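Local coordinates for protein proline dipeptidase (Streptococcus pneumoniae, PDB 3PN9) that probably hydrolyses dipeptides with a C-terminal proline, here as its creatinase/prolidase-type N-terminal domain alone, at residues L11-L14 and E15-L19; F48-A51 and D52-P55; P84-K87 and I88-A91; N106-L109 and T110-H113; P129-Q132 and R133-I137. One frame throughout, in Å; residues are numbered along the deposited sequence.

Contact 1 of 5, residues L11-L14 and E15-L19; sequences LTYL and ESEKL
A Schellman motif closes helix 6-17 here, and at the end of the helix Y13 and L14 meet E17 and, past the turn, L19. K18 leaves helical geometry with a positive phi of 59°. The chain turns there, and L19 N reaches back to L14 O at 2.9 Å. This bond lies in the carbonyl plane, on a lone pair of the oxygen. K18 N also bonds to E15 O. In the last helical turn, E17 N donates to Y13 O at 2.8 Å, with an N-H...O angle of 158°.

The Y13 ring lies alongside this end of the helix. Its CG stands anti to the backbone N (chi1 172°), which swings the ring toward E17. E17 CG sits over one ring face, 3.7 Å from the centroid of the Y13 ring, as a CH-pi contact. The E17 carboxylate is almost parallel to the ring plane. L19 CD1 comes obliquely to the same ring, 3.7 Å from Y13 CE2. L14 and L19 cross at about a right angle, with L14 CD2 3.5 Å from L19 CB.

The charged ends point into the assembly. E17 OE1 forms a salt bridge with R43 of the third subunit. E15 bridges R66 of the second subunit and K18 of the fourth. Within the chain, L11 and L14 pack on V49 of strand 46-50, and L19 packs on A101 of strand 99-102. R99 of that strand bonds to the carbonyl oxygens of E17 and K18, and so ties the end of the helix to the sheet.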
loop_
_atom_site.group_PDB
_atom_site.type_symbol
_atom_site.label_atom_id
_atom_site.label_comp_id
_atom_site.label_asym_id
_atom_site.label_seq_id
_atom_site.Cartn_x
_atom_site.Cartn_y
_atom_site.Cartn_z
ATOM N N LEU A 11 -3.808 4.979 7.927
ATOM C CA LEU A 11 -4.477 3.766 7.316
ATOM C C LEU A 11 -3.577 3.033 6.378
ATOM O O LEU A 11 -3.605 1.768 6.263
ATOM C CB LEU A 11 -5.815 4.157 6.558
ATOM C CG LEU A 11 -6.887 4.781 7.485
ATOM C CD1 LEU A 11 -8.167 5.367 6.668
ATOM C CD2 LEU A 11 -7.390 3.686 8.425
ATOM N N THR A 12 -2.846 3.807 5.579
ATOM C CA THR A 12 -1.981 3.175 4.582
ATOM C C THR A 12 -0.915 2.367 5.306
ATOM O O THR A 12 -0.497 1.260 4.875
ATOM C CB THR A 12 -1.318 4.342 3.703
ATOM O OG1 THR A 12 -2.398 5.030 3.032
ATOM C CG2 THR A 12 -0.388 3.820 2.676
ATOM N N TYR A 13 -0.370 2.956 6.369
ATOM C CA TYR A 13 0.689 2.307 7.155
ATOM C C TYR A 13 0.180 0.987 7.837
ATOM O O TYR A 13 0.906 -0.026 7.850
ATOM C CB TYR A 13 1.126 3.306 8.246
ATOM C CG TYR A 13 2.083 2.785 9.302
ATOM C CD1 TYR A 13 3.419 2.630 8.899
ATOM C CD2 TYR A 13 1.708 2.482 10.636
ATOM C CE1 TYR A 13 4.360 2.207 9.706
ATOM C CE2 TYR A 13 2.748 2.025 11.561
ATOM C CZ TYR A 13 4.046 1.891 11.040
ATOM O OH TYR A 13 5.281 1.526 11.669
ATOM N N LEU A 14 -1.097 0.991 8.316
ATOM C CA LEU A 14 -1.645 -0.205 8.950
ATOM C C LEU A 14 -1.645 -1.324 7.896
ATOM O O LEU A 14 -1.308 -2.489 8.194
ATOM C CB LEU A 14 -3.090 0.034 9.467
ATOM C CG LEU A 14 -3.149 1.125 10.572
ATOM C CD1 LEU A 14 -4.634 1.334 11.008
ATOM C CD2 LEU A 14 -2.303 0.692 11.812
ATOM N N GLU A 15 -2.036 -0.995 6.659
ATOM C CA GLU A 15 -2.042 -2.059 5.669
ATOM C C GLU A 15 -0.606 -2.569 5.358
ATOM O O GLU A 15 -0.381 -3.792 5.306
ATOM C CB GLU A 15 -2.745 -1.583 4.378
ATOM C CG GLU A 15 -2.522 -2.614 3.234
ATOM C CD GLU A 15 -3.326 -2.274 1.971
ATOM O OE1 GLU A 15 -3.952 -1.182 1.870
ATOM O OE2 GLU A 15 -3.317 -3.101 1.062
ATOM N N SER A 16 0.374 -1.692 5.187
ATOM C CA SER A 16 1.675 -2.202 4.713
ATOM C C SER A 16 2.397 -2.877 5.914
ATOM O O SER A 16 3.214 -3.732 5.688
ATOM C CB SER A 16 2.573 -1.095 4.148
ATOM O OG SER A 16 2.713 -0.085 5.109
ATOM N N GLU A 17 2.097 -2.517 7.176
ATOM C CA GLU A 17 2.692 -3.231 8.316
ATOM C C GLU A 17 1.854 -4.408 8.870
ATOM O O GLU A 17 2.244 -4.990 9.924
ATOM C CB GLU A 17 2.868 -2.339 9.502
ATOM C CG GLU A 17 3.728 -1.182 9.191
ATOM C CD GLU A 17 5.225 -1.516 9.331
ATOM O OE1 GLU A 17 5.731 -1.899 10.408
ATOM O OE2 GLU A 17 5.916 -1.375 8.329
ATOM N N LYS A 18 0.745 -4.707 8.231
ATOM C CA LYS A 18 -0.147 -5.800 8.605
ATOM C C LYS A 18 -0.643 -5.577 10.061
ATOM O O LYS A 18 -0.616 -6.518 10.869
ATOM C CB LYS A 18 0.535 -7.170 8.478
ATOM C CG LYS A 18 0.816 -7.532 7.016
ATOM C CD LYS A 18 1.871 -8.636 7.083
ATOM C CE LYS A 18 1.709 -9.517 5.872
ATOM N NZ LYS A 18 2.188 -8.702 4.707
ATOM N N LEU A 19 -1.051 -4.341 10.386
ATOM C CA LEU A 19 -1.519 -4.023 11.722
ATOM C C LEU A 19 -3.027 -4.021 11.686
ATOM O O LEU A 19 -3.592 -3.480 10.733
ATOM C CB LEU A 19 -0.972 -2.585 12.115
ATOM C CG LEU A 19 0.531 -2.538 12.450
ATOM C CD1 LEU A 19 1.093 -1.132 12.517
ATOM C CD2 LEU A 19 0.775 -3.222 13.862
#

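Contact 2 of 5, residues F48-A51 and D52-P55; sequences FVLA and DQEP
L50 holds its CG beside the backbone N (chi1 -71°), while Q53 puts its CG between its own N and carbonyl carbon (chi1 58°). With these torsions both side chains leave the turn on the same side and run side by side, pointing the same way. L50 CD1 lies 3.6 Å from Q53 CG. The same methyl of L50 is 3.7 Å from E54 O, so it sits against both the Q53 chain and the backbone after it.

These residues belong to the connection between strands 46-50 and 56-60, which are antiparallel neighbours in the sheet. The chain almost reverses: the end-to-end directions of 48-51 and 52-55 are 162° apart. P55 closes the reversal, with its CA 3.2 Å from F48 O. F48 and L56 then continue the strand pairing through backbone bonds. L50 and Q53 both touch P93, and V49 packs on helix 6-17.

A water joins the two sides of the turn. It donates to L50 O at 2.8 Å and to Q53 O at 2.6 Å. Those two oxygens are both acceptors and cannot bond to each other. The water supplies both protons, so the polar link across this turn is water-mediated, beside an apolar contact of L50 with the Q53 chain.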
loop_
_atom_site.group_PDB
_atom_site.type_symbol
_atom_site.label_atom_id
_atom_site.label_comp_id
_atom_site.label_asym_id
_atom_site.label_seq_id
_atom_site.Cartn_x
_atom_site.Cartn_y
_atom_site.Cartn_z
ATOM N N PHE A 48 -8.292 5.260 18.499
ATOM C CA PHE A 48 -8.008 3.980 17.909
ATOM C C PHE A 48 -8.162 4.127 16.382
ATOM O O PHE A 48 -9.276 4.448 15.917
ATOM C CB PHE A 48 -9.044 2.943 18.358
ATOM C CG PHE A 48 -8.905 2.654 19.851
ATOM C CD1 PHE A 48 -7.965 1.731 20.276
ATOM C CD2 PHE A 48 -9.657 3.409 20.806
ATOM C CE1 PHE A 48 -7.809 1.487 21.676
ATOM C CE2 PHE A 48 -9.515 3.132 22.190
ATOM C CZ PHE A 48 -8.568 2.174 22.610
ATOM N N VAL A 49 -7.077 3.935 15.636
ATOM C CA VAL A 49 -7.214 4.028 14.156
ATOM C C VAL A 49 -7.233 2.574 13.713
ATOM O O VAL A 49 -6.249 1.861 13.859
ATOM C CB VAL A 49 -6.001 4.752 13.501
ATOM C CG1 VAL A 49 -6.323 4.946 11.962
ATOM C CG2 VAL A 49 -5.809 6.198 14.157
ATOM N N LEU A 50 -8.386 2.148 13.252
ATOM C CA LEU A 50 -8.599 0.792 12.865
ATOM C C LEU A 50 -8.219 0.630 11.375
ATOM O O LEU A 50 -8.347 1.587 10.626
ATOM C CB LEU A 50 -10.137 0.522 12.971
ATOM C CG LEU A 50 -10.561 0.492 14.500
ATOM C CD1 LEU A 50 -12.108 0.706 14.712
ATOM C CD2 LEU A 50 -10.151 -0.924 15.031
ATOM N N ALA A 51 -7.878 -0.597 10.949
ATOM C CA ALA A 51 -7.317 -0.770 9.593
ATOM C C ALA A 51 -8.400 -0.544 8.568
ATOM O O ALA A 51 -8.116 0.029 7.494
ATOM C CB ALA A 51 -6.741 -2.176 9.385
ATOM N N ASP A 52 -9.619 -0.995 8.867
ATOM C CA ASP A 52 -10.611 -1.075 7.794
ATOM C C ASP A 52 -11.912 -0.425 8.101
ATOM O O ASP A 52 -12.908 -0.703 7.390
ATOM C CB ASP A 52 -10.910 -2.588 7.426
ATOM C CG ASP A 52 -9.656 -3.348 6.981
ATOM O OD1 ASP A 52 -8.754 -2.772 6.263
ATOM O OD2 ASP A 52 -9.535 -4.546 7.336
ATOM N N GLN A 53 -11.955 0.484 9.069
ATOM C CA GLN A 53 -13.176 1.226 9.235
ATOM C C GLN A 53 -12.809 2.529 9.856
ATOM O O GLN A 53 -11.634 2.715 10.209
ATOM C CB GLN A 53 -14.184 0.439 10.143
ATOM C CG GLN A 53 -13.663 0.087 11.547
ATOM C CD GLN A 53 -14.721 -0.817 12.243
ATOM O OE1 GLN A 53 -14.829 -1.977 11.897
ATOM N NE2 GLN A 53 -15.522 -0.245 13.090
ATOM N N GLU A 54 -13.765 3.401 10.090
ATOM C CA GLU A 54 -13.439 4.750 10.622
ATOM C C GLU A 54 -12.821 4.645 12.027
ATOM O O GLU A 54 -13.076 3.639 12.743
ATOM C CB GLU A 54 -14.713 5.580 10.808
ATOM C CG GLU A 54 -15.096 6.345 9.525
ATOM C CD GLU A 54 -16.221 7.442 9.838
ATOM O OE1 GLU A 54 -15.983 8.705 9.796
ATOM O OE2 GLU A 54 -17.289 6.943 10.177
ATOM N N PRO A 55 -12.082 5.686 12.466
ATOM C CA PRO A 55 -11.427 5.530 13.785
ATOM C C PRO A 55 -12.488 5.687 14.946
ATOM O O PRO A 55 -13.645 6.072 14.707
ATOM C CB PRO A 55 -10.564 6.765 13.885
ATOM C CG PRO A 55 -10.347 7.250 12.460
ATOM C CD PRO A 55 -11.592 6.841 11.681
HETATM O O HOH W 1 -9.626 3.978 11.270
#

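Contact 3 of 5, residues P84-K87 and I88-A91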
loop_
_atom_site.group_PDB
_atom_site.type_symbol
_atom_site.label_atom_id
_atom_site.label_comp_id
_atom_site.label_asym_id
_atom_site.label_seq_id
_atom_site.Cartn_x
_atom_site.Cartn_y
_atom_site.Cartn_z
ATOM N N PRO A 84 -12.991 1.582 32.173
ATOM C CA PRO A 84 -12.657 2.061 30.736
ATOM C C PRO A 84 -12.226 0.875 29.822
ATOM O O PRO A 84 -12.555 0.878 28.664
ATOM C CB PRO A 84 -11.538 3.084 30.993
ATOM C CG PRO A 84 -10.794 2.635 32.300
ATOM C CD PRO A 84 -12.053 2.125 33.201
ATOM N N TRP A 85 -11.444 -0.092 30.316
ATOM C CA TRP A 85 -10.996 -1.208 29.470
ATOM C C TRP A 85 -12.190 -1.985 28.898
ATOM O O TRP A 85 -12.154 -2.397 27.750
ATOM C CB TRP A 85 -10.047 -2.120 30.243
ATOM C CG TRP A 85 -9.061 -1.210 31.007
ATOM C CD1 TRP A 85 -8.933 -1.081 32.389
ATOM C CD2 TRP A 85 -8.095 -0.262 30.430
ATOM N NE1 TRP A 85 -7.954 -0.146 32.685
ATOM C CE2 TRP A 85 -7.390 0.344 31.530
ATOM C CE3 TRP A 85 -7.701 0.054 29.101
ATOM C CZ2 TRP A 85 -6.381 1.362 31.353
ATOM C CZ3 TRP A 85 -6.681 1.043 28.898
ATOM C CH2 TRP A 85 -6.067 1.721 30.024
ATOM N N GLN A 86 -13.214 -2.284 29.751
ATOM C CA GLN A 86 -14.328 -3.061 29.256
ATOM C C GLN A 86 -15.108 -2.238 28.337
ATOM O O GLN A 86 -15.635 -2.745 27.369
ATOM C CB GLN A 86 -15.287 -3.510 30.448
ATOM C CG GLN A 86 -14.551 -4.782 31.189
ATOM C CD GLN A 86 -14.026 -5.889 30.233
ATOM O OE1 GLN A 86 -12.817 -6.223 30.273
ATOM N NE2 GLN A 86 -14.918 -6.459 29.375
ATOM N N LYS A 87 -15.205 -0.953 28.617
ATOM C CA LYS A 87 -16.002 -0.124 27.753
ATOM C C LYS A 87 -15.315 -0.004 26.306
ATOM O O LYS A 87 -15.976 0.010 25.259
ATOM C CB LYS A 87 -16.072 1.272 28.370
ATOM C CG LYS A 87 -16.929 2.178 27.519
ATOM C CD LYS A 87 -18.223 2.507 28.209
ATOM C CE LYS A 87 -19.099 3.241 27.262
ATOM N NZ LYS A 87 -20.084 3.886 28.093
ATOM N N ILE A 88 -13.990 0.083 26.303
ATOM C CA ILE A 88 -13.228 0.183 24.994
ATOM C C ILE A 88 -13.460 -1.126 24.295
ATOM O O ILE A 88 -13.802 -1.153 23.108
ATOM C CB ILE A 88 -11.686 0.311 25.338
ATOM C CG1 ILE A 88 -11.417 1.791 25.784
ATOM C CG2 ILE A 88 -10.846 -0.027 24.053
ATOM C CD1 ILE A 88 -10.035 1.971 26.525
ATOM N N LYS A 89 -13.271 -2.251 25.001
ATOM C CA LYS A 89 -13.404 -3.534 24.294
ATOM C C LYS A 89 -14.776 -3.744 23.630
ATOM O O LYS A 89 -14.876 -4.314 22.527
ATOM C CB LYS A 89 -13.122 -4.663 25.281
ATOM C CG LYS A 89 -12.975 -6.046 24.567
ATOM C CD LYS A 89 -12.541 -7.065 25.664
ATOM C CE LYS A 89 -12.146 -8.335 24.962
ATOM N NZ LYS A 89 -11.412 -9.009 26.005
ATOM N N HIS A 90 -15.829 -3.273 24.299
ATOM C CA HIS A 90 -17.205 -3.401 23.754
ATOM C C HIS A 90 -17.427 -2.320 22.713
ATOM O O HIS A 90 -18.186 -2.532 21.798
ATOM C CB HIS A 90 -18.285 -3.214 24.903
ATOM C CG HIS A 90 -18.230 -4.265 26.015
ATOM N ND1 HIS A 90 -17.257 -5.264 26.111
ATOM C CD2 HIS A 90 -19.021 -4.427 27.127
ATOM C CE1 HIS A 90 -17.458 -5.990 27.208
ATOM N NE2 HIS A 90 -18.531 -5.513 27.834
ATOM N N ALA A 91 -16.774 -1.153 22.812
ATOM C CA ALA A 91 -17.025 -0.156 21.764
ATOM C C ALA A 91 -16.292 -0.464 20.425
ATOM O O ALA A 91 -16.775 -0.051 19.357
ATOM C CB ALA A 91 -16.683 1.242 22.274
#
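Four backbone hydrogen bonds run from residues 88-91 to the carbonyls one turn earlier. I88 N bonds to P84 O at 2.9 Å, and K89 N to W85 O at 3.0 Å. H90 N bonds to Q86 O, and A91 N to K87 O.

The apolar contact is that of W85 with I88. The two side chains lie side by side and point the same way. W85 CE3 is 4.0 Å from I88 CD1, which meets the ring obliquely. I88 also lays CG1 3.2 Å from P84 O. P84 CG lies above one face of the indole, toward its rim.

These residues make up helix 84-91, which links strand 75-78 to strand 99-102. I88, K87 and P84 touch F58 and A91 touches L56, both of strand 56-60, while W85 packs on T117 and I88 on V118 of helix 109-118.

The polar contact is between Q86 and H90. Q86 is bent at chi2 (-48°), which carries its amide back to the imidazole. Q86 NE2 lies 3.4 Å from H90 CE1, with the amide and ring planes 78° apart. Q86 O stands over one face of the H90 ring. It is already the acceptor for H90 N, and its 3.2 Å approach to H90 ND1 has poor geometry for a bond.

Of the lysines, K87 NZ forms a salt bridge with E82, and K89 NZ forms one with E120 and also bonds to T117 O.

Contact 4 of 5, residues N106-L109 and T110-H113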
loop_
_atom_site.group_PDB
_atom_site.type_symbol
_atom_site.label_atom_id
_atom_site.label_comp_id
_atom_site.label_asym_id
_atom_site.label_seq_id
_atom_site.Cartn_x
_atom_site.Cartn_y
_atom_site.Cartn_z
ATOM N N ASN A 106 5.371 7.119 24.782
ATOM C CA ASN A 106 4.372 7.753 25.643
ATOM C C ASN A 106 3.636 6.743 26.574
ATOM O O ASN A 106 3.242 7.175 27.666
ATOM C CB ASN A 106 3.267 8.416 24.779
ATOM C CG ASN A 106 2.102 8.913 25.642
ATOM O OD1 ASN A 106 1.091 8.225 25.764
ATOM N ND2 ASN A 106 2.263 10.074 26.253
ATOM N N LEU A 107 3.368 5.490 26.142
ATOM C CA LEU A 107 2.364 4.649 26.805
ATOM C C LEU A 107 3.008 4.179 28.175
ATOM O O LEU A 107 4.007 3.481 28.170
ATOM C CB LEU A 107 2.045 3.438 25.933
ATOM C CG LEU A 107 0.890 2.509 26.440
ATOM C CD1 LEU A 107 -0.406 3.446 26.300
ATOM C CD2 LEU A 107 0.862 1.246 25.577
ATOM N N ILE A 108 2.422 4.517 29.314
ATOM C CA ILE A 108 2.873 4.010 30.581
ATOM C C ILE A 108 2.422 2.571 30.870
ATOM O O ILE A 108 1.467 2.013 30.242
ATOM C CB ILE A 108 2.470 4.878 31.762
ATOM C CG1 ILE A 108 0.917 5.071 31.762
ATOM C CG2 ILE A 108 3.159 6.207 31.595
ATOM C CD1 ILE A 108 0.348 5.919 32.995
ATOM N N LEU A 109 3.094 1.921 31.840
ATOM C CA LEU A 109 2.785 0.503 32.017
ATOM C C LEU A 109 1.278 0.252 32.467
ATOM O O LEU A 109 0.687 -0.694 32.043
ATOM C CB LEU A 109 3.726 -0.071 33.061
ATOM C CG LEU A 109 5.088 -0.457 32.592
ATOM C CD1 LEU A 109 5.898 -1.132 33.751
ATOM C CD2 LEU A 109 4.952 -1.424 31.442
ATOM N N THR A 110 0.722 1.136 33.237
ATOM C CA THR A 110 -0.666 0.861 33.711
ATOM C C THR A 110 -1.601 0.883 32.495
ATOM O O THR A 110 -2.502 0.048 32.382
ATOM C CB THR A 110 -1.177 1.854 34.727
ATOM O OG1 THR A 110 -1.201 3.118 34.158
ATOM C CG2 THR A 110 -0.301 2.020 35.935
ATOM N N LYS A 111 -1.319 1.780 31.522
ATOM C CA LYS A 111 -2.134 1.741 30.266
ATOM C C LYS A 111 -1.825 0.600 29.367
ATOM O O LYS A 111 -2.764 0.080 28.722
ATOM C CB LYS A 111 -2.013 3.051 29.505
ATOM C CG LYS A 111 -2.481 4.280 30.304
ATOM C CD LYS A 111 -2.411 5.613 29.452
ATOM C CE LYS A 111 -2.809 6.665 30.421
ATOM N NZ LYS A 111 -3.024 7.854 29.631
ATOM N N TYR A 112 -0.545 0.195 29.270
ATOM C CA TYR A 112 -0.222 -0.956 28.501
ATOM C C TYR A 112 -0.907 -2.210 29.051
ATOM O O TYR A 112 -1.460 -3.019 28.308
ATOM C CB TYR A 112 1.296 -1.151 28.588
ATOM C CG TYR A 112 1.876 -2.387 27.967
ATOM C CD1 TYR A 112 1.717 -2.682 26.568
ATOM C CD2 TYR A 112 2.665 -3.227 28.755
ATOM C CE1 TYR A 112 2.293 -3.852 26.005
ATOM C CE2 TYR A 112 3.252 -4.374 28.237
ATOM C CZ TYR A 112 3.086 -4.639 26.851
ATOM O OH TYR A 112 3.659 -5.752 26.404
ATOM N N HIS A 113 -0.926 -2.348 30.384
ATOM C CA HIS A 113 -1.571 -3.567 30.909
ATOM C C HIS A 113 -3.062 -3.415 30.697
ATOM O O HIS A 113 -3.699 -4.400 30.378
ATOM C CB HIS A 113 -1.284 -3.688 32.421
ATOM C CG HIS A 113 0.176 -3.881 32.733
ATOM N ND1 HIS A 113 0.760 -3.316 33.846
ATOM C CD2 HIS A 113 1.167 -4.562 32.079
ATOM C CE1 HIS A 113 2.055 -3.623 33.857
ATOM N NE2 HIS A 113 2.319 -4.377 32.809
HETATM O O HOH W 2 -1.125 8.423 27.750
#
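T110 meets I108 first. Its OG1 lies 3.4 Å from I108 CD1, and the two side chains run side by side in the same direction. I108 has its CG1 between its backbone N and carbonyl carbon (chi1 56°), which turns the ethyl arm toward T110 and K111.

K111 comes next. Its CB touches L107 CD1 at 3.6 Å, and its CG lies 3.8 Å from I108 CG1. The rest of the lysine chain is extended and carries NZ toward N106. A water accepts from K111 NZ at 2.7 Å and lies 3.0 Å from N106 OD1, which also takes part in a hydrogen bond with S25 OG.

This is the start of helix 109-118, with I108 at the N-cap position. The preceding loop comes from strand 99-102. L107 packs against the first turn and also touches S25.

Y112 N donates to I108 O with an N-H...O angle of 164°, in the first turn. The Y112 side chain is flanked by two leucines. L107 CD2 touches Y112 CB at 3.9 Å, and L109 CD2 approaches Y112 CD2. Both leucine methyls meet the ring obliquely. The Y112 ring also makes an edge-to-face contact with F124 of strand 123-126.

H113 N bonds to L109 O at 2.8 Å. The same oxygen stands over one face of the H113 imidazole, offset toward its rim. L109 CB lies 4.0 Å from H113 CE1.

Contact 5 of 5, residues P129-Q132 and R133-I137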
loop_
_atom_site.group_PDB
_atom_site.type_symbol
_atom_site.label_atom_id
_atom_site.label_comp_id
_atom_site.label_asym_id
_atom_site.label_seq_id
_atom_site.Cartn_x
_atom_site.Cartn_y
_atom_site.Cartn_z
ATOM N N PRO A 129 7.947 5.951 15.895
ATOM C CA PRO A 129 8.860 6.412 14.775
ATOM C C PRO A 129 8.000 6.750 13.581
ATOM O O PRO A 129 8.302 7.705 12.883
ATOM C CB PRO A 129 9.685 5.139 14.446
ATOM C CG PRO A 129 9.895 4.438 15.935
ATOM C CD PRO A 129 8.350 4.604 16.443
ATOM N N ARG A 130 6.900 6.018 13.330
ATOM C CA ARG A 130 6.072 6.385 12.166
ATOM C C ARG A 130 5.509 7.785 12.294
ATOM O O ARG A 130 5.415 8.539 11.288
ATOM C CB ARG A 130 4.928 5.353 11.870
ATOM C CG ARG A 130 4.050 5.819 10.681
ATOM C CD ARG A 130 4.913 5.662 9.303
ATOM N NE ARG A 130 4.138 6.098 8.146
ATOM C CZ ARG A 130 4.009 7.370 7.718
ATOM N NH1 ARG A 130 4.626 8.361 8.345
ATOM N NH2 ARG A 130 3.327 7.662 6.580
ATOM N N ILE A 131 5.058 8.158 13.484
ATOM C CA ILE A 131 4.487 9.468 13.667
ATOM C C ILE A 131 5.655 10.534 13.618
ATOM O O ILE A 131 5.447 11.631 13.128
ATOM C CB ILE A 131 3.848 9.593 15.147
ATOM C CG1 ILE A 131 2.669 8.598 15.387
ATOM C CG2 ILE A 131 3.521 11.105 15.606
ATOM C CD1 ILE A 131 1.646 8.689 14.419
ATOM N N GLN A 132 6.794 10.259 14.216
ATOM C CA GLN A 132 7.912 11.206 14.073
ATOM C C GLN A 132 8.248 11.447 12.544
ATOM O O GLN A 132 8.561 12.542 12.183
ATOM C CB GLN A 132 9.206 10.682 14.733
ATOM C CG GLN A 132 8.942 10.659 16.294
ATOM C CD GLN A 132 10.117 10.003 17.015
ATOM O OE1 GLN A 132 10.613 8.976 16.620
ATOM N NE2 GLN A 132 10.488 10.583 18.135
ATOM N N ARG A 133 8.207 10.404 11.730
ATOM C CA ARG A 133 8.424 10.533 10.261
ATOM C C ARG A 133 7.360 11.380 9.635
ATOM O O ARG A 133 7.617 12.292 8.779
ATOM C CB ARG A 133 8.502 9.056 9.623
ATOM C CG ARG A 133 8.937 9.026 8.140
ATOM C CD ARG A 133 8.582 7.633 7.414
ATOM N NE ARG A 133 8.810 6.530 8.333
ATOM C CZ ARG A 133 8.219 5.333 8.226
ATOM N NH1 ARG A 133 7.333 5.019 7.185
ATOM N NH2 ARG A 133 8.482 4.468 9.187
HETATM N N MSE A 134 6.104 11.242 10.124
HETATM C CA MSE A 134 5.065 12.007 9.512
HETATM C C MSE A 134 5.241 13.524 9.716
HETATM O O MSE A 134 4.798 14.386 8.865
HETATM C CB MSE A 134 3.685 11.586 10.194
HETATM C CG MSE A 134 2.609 12.090 9.406
HETATM SE SE MSE A 134 0.860 11.178 10.178
HETATM C CE MSE A 134 1.407 9.474 10.311
ATOM N N ARG A 135 5.804 13.886 10.856
ATOM C CA ARG A 135 6.055 15.318 11.127
ATOM C C ARG A 135 7.174 15.905 10.234
ATOM O O ARG A 135 7.291 17.126 10.217
ATOM C CB ARG A 135 6.516 15.494 12.574
ATOM C CG ARG A 135 5.371 15.113 13.540
ATOM C CD ARG A 135 5.800 15.377 15.014
ATOM N NE ARG A 135 4.819 14.981 16.065
ATOM C CZ ARG A 135 3.816 15.764 16.407
ATOM N NH1 ARG A 135 3.612 16.979 15.798
ATOM N NH2 ARG A 135 3.043 15.372 17.413
ATOM N N LEU A 136 7.940 15.080 9.545
ATOM C CA LEU A 136 8.963 15.577 8.587
ATOM C C LEU A 136 8.393 16.051 7.274
ATOM O O LEU A 136 9.186 16.268 6.340
ATOM C CB LEU A 136 9.978 14.514 8.275
ATOM C CG LEU A 136 10.651 13.941 9.503
ATOM C CD1 LEU A 136 11.608 12.863 9.064
ATOM C CD2 LEU A 136 11.339 15.026 10.363
ATOM N N ILE A 137 7.055 16.105 7.130
ATOM C CA ILE A 137 6.350 16.795 5.979
ATOM C C ILE A 137 5.426 17.825 6.635
ATOM O O ILE A 137 4.381 17.404 7.204
ATOM C CB ILE A 137 5.551 15.790 5.089
ATOM C CG1 ILE A 137 6.491 14.664 4.588
ATOM C CG2 ILE A 137 4.766 16.532 3.960
ATOM C CD1 ILE A 137 5.892 13.344 4.933
#
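R130 and R133 stack their guanidinium groups nearly flat, with planes 13° apart and centres 4.7 Å apart. R130 is bent at chi2 (72°) and R133 at chi3 (-39°), and these bends bring the two groups into an offset stack. R130 CD sits over one face of the R133 guanidinium, 3.3 Å from R133 NH1. The two like charges would be expected to repel. R130 NH2 is satisfied by Q9 OE1, and R133 NH2 forms a salt bridge with E42 of the third subunit, which probably offsets part of the repulsion.

The backbone donors are satisfied in turn along the helix. R133 N bonds to P129 O at 2.9 Å, and M134 N to R130 O at 3.0 Å. R135 N bonds to I131 O at 3.2 Å and has a second, weak bond to Q132 O.

These residues belong to helix 128-134, which follows strand 123-126, and to the turn after it. The chain leaves through a type I beta turn from M134 to I137. L136 N bonds to R133 O, and I137 N makes a weak bond to M134 O.

M134, a selenomethionine, lies on the buried side. Its CE lies above one face of the R130 guanidinium, toward the rim, and is 4.2 Å from I131 CD1. The same side chain packs on I10 and Q9 of helix 6-17 and on L33 of helix 27-34. R135 extends past I131, with R135 NE 4.1 Å from I131 CG2, and its charge makes a cation-pi contact with Y32.

In the fold
Contacts 1, 2 and 5 are partly buried; contacts 3 and 4 lie at the surface. Contacts 1 and 2 touch each other, where L14 CD1 of helix 6-17 packs on V49 O of strand 46-50, and both reach the second subunit. Contact 5 joins contact 1 through R130 and Y13. R133 of contact 5, and E15 and E17 of contact 1, form salt bridges to other subunits. Contact 3 touches contact 2 through I88 and F48, and contact 4 through W85. No other chain of the assembly touches contacts 3 and 4. Contact 2 alone is a strand connection; waters lie between polar groups in contacts 2 and 4. The others are helix turns or helix ends.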